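Local coordinates for cupin 2 conserved barrel domain protein (Desulfovibrio desulfuricans subsp. desulfuricans str. G20, PDB 2Q30), which is of unknown function but adopts the double-stranded beta-helix fold of the RmlC-like cupins, a small all-beta barrel found here as a two-chain assembly, at residues Val85-Ile88 against Ser89-His92; Glu67-Gly70 against Asp71-Val75. One frame throughout, in Å; residues are numbered along the deposited sequence.

Interaction 1: residues Val85-Ile88 against Ser89-His92; sequences VAPI and STPH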
# COMPACT_ATOMS: atom_id res chain seq x y z
N VAL A 85 -9.57 -0.09 4.06
CA VAL A 85 -10.06 -0.97 3.00
C VAL A 85 -11.57 -0.73 2.90
O VAL A 85 -12.27 -0.75 3.91
CB VAL A 85 -9.80 -2.47 3.24
CG1 VAL A 85 -10.15 -3.30 1.93
CG2 VAL A 85 -8.35 -2.71 3.61
N ALA A 86 -12.05 -0.55 1.68
CA ALA A 86 -13.45 -0.25 1.46
C ALA A 86 -13.90 -0.62 0.07
O ALA A 86 -13.08 -0.65 -0.84
CB ALA A 86 -13.70 1.27 1.70
N PRO A 87 -15.21 -0.93 -0.08
CA PRO A 87 -15.75 -1.06 -1.42
C PRO A 87 -15.61 0.30 -2.15
O PRO A 87 -15.67 1.37 -1.52
CB PRO A 87 -17.23 -1.42 -1.19
CG PRO A 87 -17.26 -2.02 0.17
CD PRO A 87 -16.24 -1.23 0.94
N ILE A 88 -15.37 0.25 -3.45
CA ILE A 88 -15.26 1.45 -4.30
C ILE A 88 -16.56 2.30 -4.25
O ILE A 88 -16.52 3.54 -4.35
CB ILE A 88 -14.91 1.05 -5.77
CG1 ILE A 88 -13.51 0.44 -5.85
CG2 ILE A 88 -14.96 2.23 -6.71
CD1 ILE A 88 -13.28 -0.30 -7.17
N SER A 89 -17.70 1.61 -4.12
CA SER A 89 -19.01 2.24 -4.01
C SER A 89 -19.28 2.89 -2.65
O SER A 89 -20.23 3.67 -2.54
CB SER A 89 -20.12 1.22 -4.36
OG SER A 89 -20.01 0.04 -3.56
N THR A 90 -18.48 2.58 -1.62
CA THR A 90 -18.64 3.19 -0.29
C THR A 90 -17.96 4.55 -0.25
O THR A 90 -16.77 4.63 -0.57
CB THR A 90 -18.05 2.27 0.79
OG1 THR A 90 -18.82 1.06 0.80
CG2 THR A 90 -18.12 2.92 2.19
N PRO A 91 -18.70 5.63 0.14
CA PRO A 91 -18.10 6.97 0.18
C PRO A 91 -16.83 7.00 0.98
O PRO A 91 -16.81 6.57 2.13
CB PRO A 91 -19.19 7.82 0.86
CG PRO A 91 -20.41 7.16 0.51
CD PRO A 91 -20.12 5.70 0.52
N HIS A 92 -15.75 7.46 0.35
CA HIS A 92 -14.44 7.56 0.99
C HIS A 92 -13.75 8.83 0.55
O HIS A 92 -13.91 9.28 -0.57
CB HIS A 92 -13.56 6.37 0.61
CG HIS A 92 -13.45 6.15 -0.86
ND1 HIS A 92 -14.37 5.41 -1.57
CD2 HIS A 92 -12.55 6.60 -1.77
CE1 HIS A 92 -14.03 5.40 -2.84
NE2 HIS A 92 -12.94 6.12 -2.99

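Interaction 2: residues Glu67-Gly70 against Asp71-Val75; sequences EFVG and DGDAV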
# COMPACT_ATOMS: atom_id res chain seq x y z
N GLU A 67 -6.84 11.80 8.22
CA GLU A 67 -8.09 11.13 8.54
C GLU A 67 -8.67 10.50 7.30
O GLU A 67 -8.60 11.09 6.21
CB GLU A 67 -9.12 12.16 9.02
CG GLU A 67 -8.70 12.86 10.24
CD GLU A 67 -9.68 13.89 10.72
OE1 GLU A 67 -10.11 14.73 9.90
OE2 GLU A 67 -9.96 13.89 11.91
N PHE A 68 -9.24 9.30 7.45
CA PHE A 68 -10.04 8.68 6.40
C PHE A 68 -11.42 9.22 6.64
O PHE A 68 -11.96 9.08 7.73
CB PHE A 68 -10.08 7.17 6.52
CG PHE A 68 -8.75 6.54 6.40
CD1 PHE A 68 -8.01 6.70 5.22
CD2 PHE A 68 -8.24 5.75 7.41
CE1 PHE A 68 -6.77 6.11 5.07
CE2 PHE A 68 -7.01 5.13 7.26
CZ PHE A 68 -6.27 5.32 6.10
N VAL A 69 -12.01 9.81 5.61
CA VAL A 69 -13.33 10.45 5.75
C VAL A 69 -14.38 9.57 5.03
O VAL A 69 -14.07 8.90 4.04
CB VAL A 69 -13.29 11.89 5.20
CG1 VAL A 69 -14.59 12.65 5.50
CG2 VAL A 69 -12.11 12.62 5.80
N GLY A 70 -15.60 9.57 5.56
CA GLY A 70 -16.69 8.79 4.97
C GLY A 70 -17.99 9.54 4.95
O GLY A 70 -18.02 10.78 4.99
N ASP A 71 -19.06 8.76 4.86
CA ASP A 71 -20.44 9.22 4.85
C ASP A 71 -20.69 10.16 6.05
O ASP A 71 -20.33 9.83 7.19
CB ASP A 71 -21.36 7.97 4.87
CG ASP A 71 -22.84 8.29 4.89
OD1 ASP A 71 -23.28 9.28 4.26
OD2 ASP A 71 -23.57 7.49 5.52
N GLY A 72 -21.27 11.32 5.75
CA GLY A 72 -21.59 12.35 6.76
C GLY A 72 -20.40 13.07 7.35
O GLY A 72 -20.50 13.65 8.43
N ASP A 73 -19.27 13.02 6.65
CA ASP A 73 -18.00 13.59 7.09
C ASP A 73 -17.44 12.88 8.34
O ASP A 73 -16.66 13.46 9.07
CB ASP A 73 -18.15 15.11 7.32
CG ASP A 73 -16.91 15.87 6.93
OD1 ASP A 73 -16.56 15.77 5.73
OD2 ASP A 73 -16.32 16.59 7.77
N ALA A 74 -17.83 11.62 8.55
CA ALA A 74 -17.38 10.83 9.70
C ALA A 74 -15.93 10.45 9.44
O ALA A 74 -15.57 10.13 8.30
CB ALA A 74 -18.25 9.61 9.88
N VAL A 75 -15.08 10.49 10.49
CA VAL A 75 -13.63 10.27 10.29
C VAL A 75 -13.01 9.15 11.11
O VAL A 75 -13.45 8.88 12.22
CB VAL A 75 -12.81 11.57 10.54
CG1 VAL A 75 -13.26 12.68 9.58
CG2 VAL A 75 -12.93 12.03 11.99

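Interaction 1: residues Val85-Ile88 against Ser89-His92
With OG1 of T90 anti to its own carbonyl carbon (chi1 -64°), the hydroxyl oxygen is carried over the ring of P87, lying 3.5 Å from P87 CD and equally near P87 CG. The T90 CB-OG1 bond slants down onto the face of the proline ring. The backbone beneath is a type I beta turn from P87 to T90, closed by T90 N to P87 O at 3.1 Å. Here the N-H approaches from above the carbonyl plane, not along a lone pair. The turn links strand 82-87 to strand 92-96, carrying the chain from one sheet of the cupin double-stranded beta-helix to the other. H92 places its ring differently: CG sits between the backbone N and the carbonyl carbon (chi1 53°), which folds the imidazole back toward the turn. H92 ND1 then donates to T90 O at 2.7 Å with an N-H...O angle of 163°, almost in the ring plane. The H92 ring also meets H49 edge-to-face, and the backbone of I88 is hydrogen-bonded to H51 and G55. Because H92 ND1 is the donor to T90 O, this bond fixes the rotation of the imidazole, with NE2 directed away from the turn; I88 O merely lies at the ring edge, 3.5 Å from H92 CE1.

Interaction 2: residues Glu67-Gly70 against Asp71-Val75
V69 and V75 are paired across a beta hairpin, as an antiparallel non-hydrogen-bonded pair in the four-stranded sheet of the cupin barrel. Their side chains lie alongside each other on the same face, with V69 CG2 4.0 Å from V75 CG1. The close-packed part is V69 together with F68, which on the opposite face runs into the barrel among I59, V61 and L84. The solvent side takes in V75 as well as the turn. There chi1 of -60° turns both V75 methyls to the carboxylate of E67, whose extended chain crosses the valine obliquely; V75 CG2 is the nearer, 3.5 Å from E67 OE2. E67 OE1 is weakly paired with R95, the residue that also takes D73. G70 N still donates firmly to A74 O (2.8 Å, N-H...O 143°), but the return bond, D73 N to G70 O, is weak at 3.1 Å. It closes a turn of type II geometry in which G72 takes the positive phi of 71°. D71 and G72 are exposed at its tip. D73 reaches back over the hairpin, its OD1 lying 3.7 Å from V69 CG1 while forming a salt bridge with R95. Between the two strands, the CA-H of V75 points at F68 O, a carbon-to-oxygen distance of 3.3 Å.

Both interactions are chain reversals in the same cupin barrel. Interaction 1 carries the chain from strand 82-87 of the five-stranded sheet to strand 92-96 of the four-stranded one, whereas interaction 2 joins strands 66-69 and 75-78 of the latter. The two turns meet at the neighbouring strands 66-69 and 92-96, where V69 and G93 are hydrogen-bonded. Each mixes buried and exposed residues: I88 and H92 are buried in the first, V69 and F68 in the second, whose turn is largely exposed. Their chemistry differs accordingly, with an imidazole-to-carbonyl bond in interaction 1 and aliphatic pairing flanked by carboxylates and R95 in interaction 2. They touch where P91 CB packs 4.1 Å from D71 N.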